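PDB 4ZZ5: Glucanase/chitosanase from Paenibacillus fukuinensis, which probably hydrolyses chitosan and beta-glucans, the part described here being one of its family 32 carbohydrate-binding modules, a beta-sandwich that binds chitosan. Local coordinates for residues I50-G55 with W132-Y137; Y75-S80 with D104-A109; D69-A74 with T122-Y127; A16-E21 with S46-Y51. All coordinates share one frame; numbering follows the deposited sequence. Where two conformers were deposited one is given.

Contact 1 of 4, residues I50-G55 with W132-Y137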
# COMPACT_ATOMS: atom_id res chain seq x y z
N ILE A 50 -0.36 0.91 4.81
CA ILE A 50 -0.14 2.20 4.20
C ILE A 50 -1.36 2.50 3.36
O ILE A 50 -1.82 1.60 2.61
CB ILE A 50 1.15 2.24 3.34
CG1 ILE A 50 1.28 3.54 2.59
CG2 ILE A 50 1.27 1.08 2.37
CD1 ILE A 50 2.68 3.77 2.07
N TYR A 51 -1.90 3.70 3.43
CA TYR A 51 -2.98 4.10 2.50
C TYR A 51 -2.63 5.35 1.78
O TYR A 51 -1.82 6.21 2.28
CB TYR A 51 -4.37 4.15 3.15
CG TYR A 51 -4.68 5.24 4.14
CD1 TYR A 51 -4.86 6.54 3.67
CD2 TYR A 51 -4.90 4.96 5.44
CE1 TYR A 51 -5.23 7.52 4.68
CE2 TYR A 51 -5.26 5.91 6.37
CZ TYR A 51 -5.38 7.17 5.93
OH TYR A 51 -5.74 8.18 6.88
N ILE A 52 -3.23 5.52 0.63
CA ILE A 52 -3.11 6.67 -0.27
C ILE A 52 -4.44 7.34 -0.38
O ILE A 52 -5.47 6.64 -0.59
CB ILE A 52 -2.68 6.24 -1.62
CG1 ILE A 52 -1.38 5.40 -1.58
CG2 ILE A 52 -2.57 7.44 -2.57
CD1 ILE A 52 -1.12 4.61 -2.84
N ASN A 53 -4.53 8.63 -0.17
CA ASN A 53 -5.70 9.44 -0.50
C ASN A 53 -5.64 9.86 -1.90
O ASN A 53 -4.80 10.70 -2.30
CB ASN A 53 -5.67 10.65 0.44
CG ASN A 53 -6.96 11.48 0.27
OD1 ASN A 53 -7.70 11.32 -0.72
ND2 ASN A 53 -7.25 12.30 1.26
N LEU A 54 -6.44 9.26 -2.83
CA LEU A 54 -6.40 9.62 -4.21
C LEU A 54 -6.96 11.05 -4.53
O LEU A 54 -6.67 11.51 -5.68
CB LEU A 54 -7.24 8.57 -5.01
CG LEU A 54 -6.71 7.15 -4.94
CD1 LEU A 54 -7.74 6.30 -5.74
CD2 LEU A 54 -5.34 6.97 -5.42
N GLY A 55 -7.64 11.61 -3.60
CA GLY A 55 -7.94 13.10 -3.73
C GLY A 55 -9.28 13.36 -4.33
O GLY A 55 -9.84 14.43 -4.16
N TRP A 132 9.20 -0.01 -1.85
CA TRP A 132 9.80 1.02 -2.67
C TRP A 132 8.73 1.91 -3.35
O TRP A 132 8.88 3.11 -3.41
CB TRP A 132 10.75 0.43 -3.72
CG TRP A 132 11.88 -0.40 -3.20
CD1 TRP A 132 11.99 -1.72 -3.31
CD2 TRP A 132 13.08 0.08 -2.56
NE1 TRP A 132 13.20 -2.15 -2.76
CE2 TRP A 132 13.88 -1.08 -2.33
CE3 TRP A 132 13.59 1.30 -2.25
CZ2 TRP A 132 15.16 -0.97 -1.72
CZ3 TRP A 132 14.88 1.39 -1.61
CH2 TRP A 132 15.61 0.25 -1.37
N GLU A 133 7.68 1.24 -3.87
CA GLU A 133 6.62 1.95 -4.55
C GLU A 133 5.29 1.21 -4.38
O GLU A 133 5.27 -0.03 -4.32
CB GLU A 133 6.89 2.10 -6.06
CG GLU A 133 7.94 3.19 -6.42
CD GLU A 133 7.50 4.60 -6.05
OE1 GLU A 133 6.50 5.09 -6.65
OE2 GLU A 133 8.11 5.29 -5.20
N PHE A 134 4.21 1.98 -4.36
CA PHE A 134 2.82 1.51 -4.28
C PHE A 134 2.13 2.34 -5.37
O PHE A 134 1.96 3.55 -5.17
CB PHE A 134 2.34 1.86 -2.90
CG PHE A 134 0.85 1.59 -2.59
CD1 PHE A 134 -0.07 1.01 -3.43
CD2 PHE A 134 0.37 1.93 -1.32
CE1 PHE A 134 -1.42 0.88 -3.11
CE2 PHE A 134 -0.93 1.75 -0.94
CZ PHE A 134 -1.87 1.26 -1.88
N GLU A 135 1.80 1.71 -6.47
CA GLU A 135 1.27 2.36 -7.70
C GLU A 135 -0.17 1.93 -7.82
O GLU A 135 -0.54 0.76 -7.54
CB GLU A 135 2.07 1.97 -8.94
CG GLU A 135 3.53 2.23 -8.73
CD GLU A 135 4.35 1.74 -9.88
OE1 GLU A 135 3.84 1.26 -10.90
OE2 GLU A 135 5.60 1.93 -9.84
N VAL A 136 -1.03 2.83 -8.36
CA VAL A 136 -2.49 2.57 -8.51
C VAL A 136 -2.93 3.01 -9.88
O VAL A 136 -2.56 4.14 -10.33
CB VAL A 136 -3.27 3.34 -7.49
CG1 VAL A 136 -4.78 3.19 -7.62
CG2 VAL A 136 -2.88 2.95 -6.05
N TYR A 137 -3.67 2.17 -10.59
CA TYR A 137 -4.11 2.43 -11.95
C TYR A 137 -5.54 2.13 -12.15
O TYR A 137 -6.15 1.26 -11.55
CB TYR A 137 -3.33 1.57 -12.95
CG TYR A 137 -1.83 1.77 -12.86
CD1 TYR A 137 -1.20 2.78 -13.58
CD2 TYR A 137 -1.01 0.95 -12.06
CE1 TYR A 137 0.12 3.01 -13.49
CE2 TYR A 137 0.36 1.22 -11.97
CZ TYR A 137 0.91 2.22 -12.69
OH TYR A 137 2.28 2.53 -12.57

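Contact 2 of 4, residues Y75-S80 with D104-A109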
# COMPACT_ATOMS: atom_id res chain seq x y z
N TYR A 75 -1.25 -10.33 2.52
CA TYR A 75 -1.74 -8.90 2.61
C TYR A 75 -2.98 -8.86 1.82
O TYR A 75 -3.34 -9.71 1.00
CB TYR A 75 -0.67 -7.94 2.04
CG TYR A 75 -0.36 -8.12 0.58
CD1 TYR A 75 -1.06 -7.42 -0.40
CD2 TYR A 75 0.69 -8.95 0.17
CE1 TYR A 75 -0.77 -7.58 -1.75
CE2 TYR A 75 1.01 -9.09 -1.18
CZ TYR A 75 0.23 -8.42 -2.09
OH TYR A 75 0.54 -8.56 -3.50
N SER A 76 -3.66 -7.74 2.04
CA SER A 76 -4.83 -7.37 1.24
C SER A 76 -4.68 -6.00 0.64
O SER A 76 -3.94 -5.12 1.19
CB SER A 76 -6.06 -7.46 1.99
OG SER A 76 -6.04 -6.63 3.10
N ILE A 77 -5.30 -5.75 -0.49
CA ILE A 77 -5.57 -4.44 -1.05
C ILE A 77 -6.98 -4.10 -0.73
O ILE A 77 -7.90 -4.90 -0.93
CB ILE A 77 -5.35 -4.39 -2.54
CG1 ILE A 77 -3.98 -4.86 -2.96
CG2 ILE A 77 -5.61 -3.01 -3.07
CD1 ILE A 77 -2.84 -4.13 -2.39
N GLN A 78 -7.21 -2.90 -0.17
CA GLN A 78 -8.53 -2.47 0.29
C GLN A 78 -8.84 -1.07 -0.23
O GLN A 78 -7.88 -0.28 -0.46
CB GLN A 78 -8.55 -2.44 1.80
CG GLN A 78 -8.00 -3.74 2.43
CD GLN A 78 -8.13 -3.73 3.88
OE1 GLN A 78 -7.75 -2.77 4.58
NE2 GLN A 78 -8.41 -4.87 4.43
N VAL A 79 -10.09 -0.76 -0.34
CA VAL A 79 -10.54 0.57 -0.75
C VAL A 79 -11.46 1.11 0.27
O VAL A 79 -12.12 0.45 1.03
CB VAL A 79 -11.17 0.58 -2.17
CG1 VAL A 79 -10.24 0.06 -3.18
CG2 VAL A 79 -12.50 -0.22 -2.20
N SER A 80 -11.48 2.47 0.26
CA SER A 80 -12.51 3.20 1.05
C SER A 80 -13.08 4.27 0.13
O SER A 80 -12.39 4.88 -0.67
CB SER A 80 -11.90 3.87 2.28
OG SER A 80 -12.87 4.61 3.00
N ASP A 104 4.69 -7.12 -7.34
CA ASP A 104 3.39 -7.74 -7.34
C ASP A 104 2.52 -6.90 -8.18
O ASP A 104 2.19 -5.74 -7.83
CB ASP A 104 2.79 -7.84 -5.94
CG ASP A 104 3.48 -8.80 -5.03
OD1 ASP A 104 4.47 -9.52 -5.44
OD2 ASP A 104 3.07 -8.84 -3.82
N ASP A 105 2.08 -7.46 -9.32
CA ASP A 105 1.18 -6.78 -10.18
C ASP A 105 -0.24 -7.28 -10.04
O ASP A 105 -0.50 -8.43 -10.47
CB ASP A 105 1.64 -6.89 -11.69
CG ASP A 105 1.08 -5.73 -12.60
OD1 ASP A 105 0.32 -4.78 -12.20
OD2 ASP A 105 1.59 -5.66 -13.79
N ILE A 106 -1.15 -6.55 -9.47
CA ILE A 106 -2.40 -7.06 -8.95
C ILE A 106 -3.51 -6.46 -9.78
O ILE A 106 -3.59 -5.26 -9.90
CB ILE A 106 -2.53 -6.62 -7.47
CG1 ILE A 106 -1.40 -7.18 -6.58
CG2 ILE A 106 -3.88 -7.07 -6.95
CD1 ILE A 106 -1.14 -6.29 -5.39
N THR A 107 -4.46 -7.24 -10.24
CA THR A 107 -5.67 -6.74 -10.89
C THR A 107 -6.92 -7.20 -10.09
O THR A 107 -6.91 -8.28 -9.48
CB THR A 107 -5.78 -7.15 -12.36
OG1 THR A 107 -5.84 -8.55 -12.39
CG2 THR A 107 -4.65 -6.58 -13.15
N PHE A 108 -7.98 -6.44 -10.14
CA PHE A 108 -9.22 -6.75 -9.49
C PHE A 108 -10.36 -6.05 -10.19
O PHE A 108 -10.13 -5.17 -11.01
CB PHE A 108 -9.17 -6.43 -7.99
CG PHE A 108 -8.56 -5.03 -7.69
CD1 PHE A 108 -9.33 -3.93 -7.78
CD2 PHE A 108 -7.24 -4.87 -7.34
CE1 PHE A 108 -8.82 -2.66 -7.57
CE2 PHE A 108 -6.70 -3.60 -7.14
CZ PHE A 108 -7.48 -2.53 -7.24
N ALA A 109 -11.57 -6.39 -9.84
CA ALA A 109 -12.73 -5.82 -10.52
C ALA A 109 -12.67 -4.34 -10.36
O ALA A 109 -12.49 -3.81 -9.24
CB ALA A 109 -14.00 -6.41 -9.87

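Contact 3 of 4, residues D69-A74 with T122-Y127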
# COMPACT_ATOMS: atom_id res chain seq x y z
N ASP A 69 13.09 -6.25 0.43
CA ASP A 69 13.24 -7.61 0.96
C ASP A 69 12.31 -7.96 2.10
O ASP A 69 11.91 -9.12 2.23
CB ASP A 69 14.71 -7.81 1.41
CG ASP A 69 15.68 -8.18 0.26
OD1 ASP A 69 15.27 -8.69 -0.77
OD2 ASP A 69 16.89 -8.06 0.61
N ALA A 70 11.94 -6.95 2.91
CA ALA A 70 10.94 -7.14 3.96
C ALA A 70 9.51 -7.12 3.29
O ALA A 70 8.77 -6.12 3.47
CB ALA A 70 11.15 -6.15 5.04
N TYR A 71 9.15 -8.12 2.61
CA TYR A 71 7.90 -8.17 1.92
C TYR A 71 6.82 -8.91 2.72
O TYR A 71 7.14 -9.57 3.73
CB TYR A 71 8.00 -8.76 0.50
CG TYR A 71 8.35 -10.23 0.38
CD1 TYR A 71 9.72 -10.67 0.38
CD2 TYR A 71 7.38 -11.15 0.27
CE1 TYR A 71 9.96 -12.05 0.18
CE2 TYR A 71 7.67 -12.52 0.12
CZ TYR A 71 8.97 -12.90 0.11
OH TYR A 71 9.27 -14.30 -0.07
N ALA A 72 5.57 -8.81 2.29
CA ALA A 72 4.44 -9.53 2.88
C ALA A 72 4.14 -10.76 2.09
O ALA A 72 3.91 -10.68 0.86
CB ALA A 72 3.19 -8.67 2.92
N THR A 73 4.08 -11.93 2.74
CA THR A 73 3.51 -13.08 2.14
C THR A 73 1.97 -13.12 2.15
O THR A 73 1.33 -13.73 1.32
CB THR A 73 4.05 -14.41 2.75
OG1 THR A 73 3.68 -14.48 4.09
CG2 THR A 73 5.56 -14.48 2.60
N ALA A 74 1.40 -12.42 3.15
CA ALA A 74 -0.07 -12.24 3.24
C ALA A 74 -0.39 -10.77 3.41
O ALA A 74 0.15 -10.13 4.26
CB ALA A 74 -0.70 -13.02 4.39
N THR A 122 1.13 -10.99 7.18
CA THR A 122 2.23 -11.99 7.46
C THR A 122 3.43 -11.54 6.72
O THR A 122 3.41 -11.29 5.50
CB THR A 122 1.84 -13.38 7.05
OG1 THR A 122 0.67 -13.79 7.75
CG2 THR A 122 2.99 -14.40 7.34
N ARG A 123 4.51 -11.44 7.42
CA ARG A 123 5.84 -11.08 6.94
C ARG A 123 6.54 -12.26 6.32
O ARG A 123 6.51 -13.40 6.85
CB ARG A 123 6.69 -10.58 8.05
CG ARG A 123 6.23 -9.31 8.81
CD ARG A 123 7.15 -9.05 10.00
NE ARG A 123 6.84 -10.08 11.04
CZ ARG A 123 7.56 -10.26 12.18
NH1 ARG A 123 8.57 -9.51 12.45
NH2 ARG A 123 7.06 -11.21 13.00
N ALA A 124 7.37 -11.98 5.36
CA ALA A 124 8.44 -12.95 4.85
C ALA A 124 9.61 -12.95 5.74
O ALA A 124 10.39 -13.96 5.64
CB ALA A 124 8.89 -12.54 3.47
N THR A 125 9.90 -11.94 6.51
CA THR A 125 11.08 -11.77 7.33
C THR A 125 10.68 -11.49 8.75
O THR A 125 9.47 -11.30 9.10
CB THR A 125 11.99 -10.65 6.84
OG1 THR A 125 11.40 -9.37 7.21
CG2 THR A 125 12.27 -10.71 5.39
N ALA A 126 11.67 -11.38 9.64
CA ALA A 126 11.43 -10.99 10.95
C ALA A 126 11.58 -9.50 11.23
O ALA A 126 11.99 -9.11 12.32
CB ALA A 126 12.35 -11.85 11.98
N TYR A 127 11.56 -8.66 10.16
CA TYR A 127 11.62 -7.23 10.29
C TYR A 127 10.22 -6.66 10.37
O TYR A 127 9.40 -7.13 11.16
CB TYR A 127 12.59 -6.64 9.25
CG TYR A 127 13.95 -7.22 9.38
CD1 TYR A 127 14.78 -6.93 10.43
CD2 TYR A 127 14.50 -7.97 8.35
CE1 TYR A 127 16.09 -7.42 10.54
CE2 TYR A 127 15.83 -8.46 8.43
CZ TYR A 127 16.56 -8.11 9.56
OH TYR A 127 17.90 -8.61 9.66
O HOH W 1 8.93 -8.95 5.94

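Contact 4 of 4, residues A16-E21 with S46-Y51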
# COMPACT_ATOMS: atom_id res chain seq x y z
N ALA A 16 -0.86 7.86 4.60
CA ALA A 16 -0.75 7.64 6.00
C ALA A 16 -0.28 6.23 6.23
O ALA A 16 -0.60 5.33 5.38
CB ALA A 16 -2.08 7.86 6.69
N THR A 17 0.38 5.94 7.32
CA THR A 17 0.86 4.60 7.62
C THR A 17 0.59 4.22 9.03
O THR A 17 0.45 5.08 9.95
CB THR A 17 2.39 4.50 7.31
OG1 THR A 17 3.16 5.40 8.14
CG2 THR A 17 2.69 4.76 5.88
N SER A 18 0.58 2.93 9.32
CA SER A 18 0.47 2.50 10.68
C SER A 18 1.68 2.80 11.54
O SER A 18 1.56 3.21 12.73
CB SER A 18 0.30 0.99 10.72
OG SER A 18 1.30 0.33 9.90
N SER A 19 2.85 2.76 10.97
CA SER A 19 4.13 3.00 11.66
C SER A 19 5.16 3.27 10.62
O SER A 19 4.99 2.99 9.44
CB SER A 19 4.54 1.83 12.50
OG SER A 19 4.84 0.71 11.78
N ILE A 20 6.30 3.77 11.08
CA ILE A 20 7.53 3.96 10.25
C ILE A 20 8.72 3.44 11.02
O ILE A 20 8.78 3.45 12.25
CB ILE A 20 7.74 5.36 9.84
CG1 ILE A 20 8.25 6.25 10.97
CG2 ILE A 20 6.55 5.91 9.06
CD1 ILE A 20 8.64 7.64 10.53
N GLU A 21 9.68 2.94 10.28
CA GLU A 21 10.89 2.37 10.92
C GLU A 21 11.76 3.48 11.41
O GLU A 21 12.33 3.27 12.55
CB GLU A 21 11.62 1.62 9.85
CG GLU A 21 12.98 0.92 10.22
CD GLU A 21 13.61 0.26 8.92
OE1 GLU A 21 13.75 0.93 7.91
OE2 GLU A 21 14.04 -0.87 8.92
N SER A 46 2.80 -7.48 14.42
CA SER A 46 1.62 -6.63 14.27
C SER A 46 1.27 -6.54 12.74
O SER A 46 2.22 -6.27 12.00
CB SER A 46 1.93 -5.19 14.75
OG SER A 46 0.86 -4.32 14.45
N PRO A 47 0.02 -6.42 12.36
CA PRO A 47 -0.31 -5.93 11.00
C PRO A 47 0.22 -4.53 10.84
O PRO A 47 0.39 -3.76 11.79
CB PRO A 47 -1.84 -5.89 10.94
CG PRO A 47 -2.23 -6.90 12.06
CD PRO A 47 -1.17 -6.81 13.10
N GLN A 48 0.57 -4.18 9.58
CA GLN A 48 0.95 -2.85 9.24
C GLN A 48 0.26 -2.45 7.97
O GLN A 48 -0.22 -3.30 7.22
CB GLN A 48 2.50 -2.76 9.06
CG GLN A 48 3.30 -3.21 10.23
CD GLN A 48 3.29 -2.27 11.41
OE1 GLN A 48 2.93 -1.11 11.36
NE2 GLN A 48 3.86 -2.73 12.52
N TRP A 49 0.19 -1.16 7.70
CA TRP A 49 -0.54 -0.66 6.56
C TRP A 49 -0.05 0.65 6.09
O TRP A 49 0.56 1.44 6.82
CB TRP A 49 -2.06 -0.68 6.85
CG TRP A 49 -2.48 0.10 8.06
CD1 TRP A 49 -2.86 -0.45 9.23
CD2 TRP A 49 -2.62 1.56 8.21
NE1 TRP A 49 -3.18 0.58 10.12
CE2 TRP A 49 -3.01 1.77 9.54
CE3 TRP A 49 -2.42 2.61 7.36
CZ2 TRP A 49 -3.20 3.10 10.02
CZ3 TRP A 49 -2.61 3.93 7.87
CH2 TRP A 49 -2.99 4.10 9.18
N ILE A 50 -0.36 0.91 4.81
CA ILE A 50 -0.14 2.20 4.20
C ILE A 50 -1.36 2.50 3.36
O ILE A 50 -1.82 1.60 2.61
CB ILE A 50 1.15 2.24 3.34
CG1 ILE A 50 1.28 3.54 2.59
CG2 ILE A 50 1.27 1.08 2.37
CD1 ILE A 50 2.68 3.77 2.07
N TYR A 51 -1.90 3.70 3.43
CA TYR A 51 -2.98 4.10 2.50
C TYR A 51 -2.63 5.35 1.78
O TYR A 51 -1.82 6.21 2.28
CB TYR A 51 -4.37 4.15 3.15
CG TYR A 51 -4.68 5.24 4.14
CD1 TYR A 51 -4.86 6.54 3.67
CD2 TYR A 51 -4.90 4.96 5.44
CE1 TYR A 51 -5.23 7.52 4.68
CE2 TYR A 51 -5.26 5.91 6.37
CZ TYR A 51 -5.38 7.17 5.93
OH TYR A 51 -5.74 8.18 6.88

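Contact 1 of 4, residues I50-G55 with W132-Y137
The core of the CBM32 beta-sandwich (F5/8 type C fold) is closed where I50, I52 and L54 of strand 48-54 face F134 and V136 of strand 130-137. The two strands lie in different sheets, and their short segments pass 9.4 Å apart with their directions 40° from parallel, so it is mainly side chains that fill the layer between them. I52 and F134 do most of this, reaching toward each other tip to tip. The methyl CD1 of I52 stands 3.3 Å from the centroid of the F134 ring, over its centre, a compact CH-pi contact. F134 CG, anti to the backbone N (chi1 174°), starts the side chain on its way toward strand 48-54. I50 approaches differently. It slides past the phenyl group, its CG2 lying 3.9 Å from F134 CD2, while I50 O sits at the ring edge, 3.7 Å from CE2 of F134. V116 and V118 of strand 115-123 and L65 of strand 57-67 also touch this ring, which therefore ties both sheets together. An alanine in place of F134 would probably leave I52 CD1 without the face it packs on and open a gap between the sheets. Toward the far end of the strands V136 takes over, its CG2 lying 4.0 Å from I52 CD1. L54 then gives the last and loosest touch. Next to L54 the chain turns a corner at G55, and N53 OD1 accepts from G55 N at 2.9 Å, an Asx turn.

Contact 2 of 4, residues Y75-S80 with D104-A109
Y75 and D104 reach toward each other tip to tip between the two sheets of the beta-sandwich, at one end of a row of inward-facing residues. Y75 and I77 come from strand 75-80 of the five-stranded sheet, D104, I106 and F108 from strand 103-113 of the four-stranded one. Y75 OH donates to D104 OD2 at 2.6 Å, a short bond. The planes of ring and carboxylate are nearly parallel, 12° apart, and the hydroxyl meets OD2 on its anti side, 31° out of the carboxylate plane. Y75 CG lies between the backbone N and the carbonyl carbon (chi1 63°), which sets where the ring starts. The same carboxylate oxygen accepts from W67 NE1 of strand 57-67, whose indole also meets the Y75 ring, so two donors grip one oxygen of a buried acid and would be expected to stabilise its negative charge. I106, deposited in two conformers, lies next to the pair. In the conformer described here its CD1 comes at the edge of the phenol ring, in the ring plane, 3.9 Å from Y75 CE1. The same methyl faces the other isoleucine, for I77 and I106 also approach tip to tip, with I77 CG1 4.0 Å from I106 CD1. L65 touches both Y75 and I106, while V63 touches I77 and F108, so strand 57-67, the neighbour of strand 103-113 in its sheet, adds to the same wall. The row ends more loosely at F108, whose ring is met obliquely by the other branch of I77: CG2 of I77 stands 4.3 Å from CE2 of F108.

Contact 3 of 4, residues D69-A74 with T122-Y127
A classic beta bulge, in which T73 and A74 both face T122, joins the loop 69-74 to the end of strand 115-123 and the loop that follows it, at one end of the sandwich, the region where CBM32 modules commonly bind their sugars. T122 O takes A74 N at 3.3 Å and, weakly, T73 N. In return T122 N donates to A74 O at 3.2 Å. Further along, A124 N donates to Y71 O at 2.9 Å, a nearly straight bond (167°). It helps to set A124 CB over the centre of the Y71 ring, 3.4 Å from the centroid and 11° off the normal, as a CH-pi contact. Y71 CG is set between the backbone N and the carbonyl carbon (chi1 67°), and A124 CB comes over the ring's face. Y71 O has a second donor, water 1, at 2.9 Å, and this water in turn accepts from T125 OG1 at 2.8 Å. T125 OG1 also receives Y127 N at 3.0 Å in an ST turn, while R123 NH1 holds Y127 O and Y127 stacks edge-to-face with Y43. A bound ethanediol, probably from the crystallisation liquor, lies about 3 Å from the side chain of A70. The segments are probably held to each other mainly by main-chain bonds, with T125 and R123 bracing the second loop, and the small A124 is likely to allow the close approach to the Y71 ring.

Contact 4 of 4, residues A16-E21 with S46-Y51
A16 and Y51 form a hydrogen-bonded antiparallel pair (Y51 N to A16 O 2.9 Å), T17 and I50 the non-hydrogen-bonded pair next to it, followed by the bond from S18 N to W49 O. Beyond that bond the side chains of S18 and S19 continue the pairing. S18 OG accepts from W49 N at 2.9 Å and donates to Q48 OE1 at 2.6 Å. Q48, bent at chi2 (-73°), also takes S19 OG on that oxygen, from 56° above the carbonyl plane, so two hydroxyls grip it. On the outer face W49 lies over the turning chain: S18 CB stands 3.6 Å from the centroid of its five-membered ring, 11° off the normal, and T17 C lies over the rim of the indole. A16 CB covers the Y51 ring in the same fashion, nearer its rim. An alanine in place of W49 would probably strip this cover from S18 CB and leave R117 without its cation-pi partner. On the inner face T17 CG2 runs beside I50 CG1, and both residues touch W39. Strand 15-17 is one of the two edge strands of its sheet, and strand 48-54 is bonded on its other side to strand 115-123.

How the contacts relate
The four contacts show how a beta-sandwich combines packing between sheets with pairing within a sheet and between the loops at its end. Contacts 1 and 2, their centres 11 Å apart, both clamp the five-stranded sheet onto the four-stranded one, yet do not touch each other. Contact 4 shares I50 and Y51 with contact 1, so strand 48-54 serves the core with one face and its edge pairing with strand 15-17. Contact 3 adjoins contact 2 in sequence but lies 17 Å from it, centre to centre. The centres of contacts 3 and 4 are 13 Å apart; Y43 meets Y127 edge-to-face and shares a hydrogen bond with E21 OE2. As in other CBM32 modules, the sugar site is probably among the loops at this end.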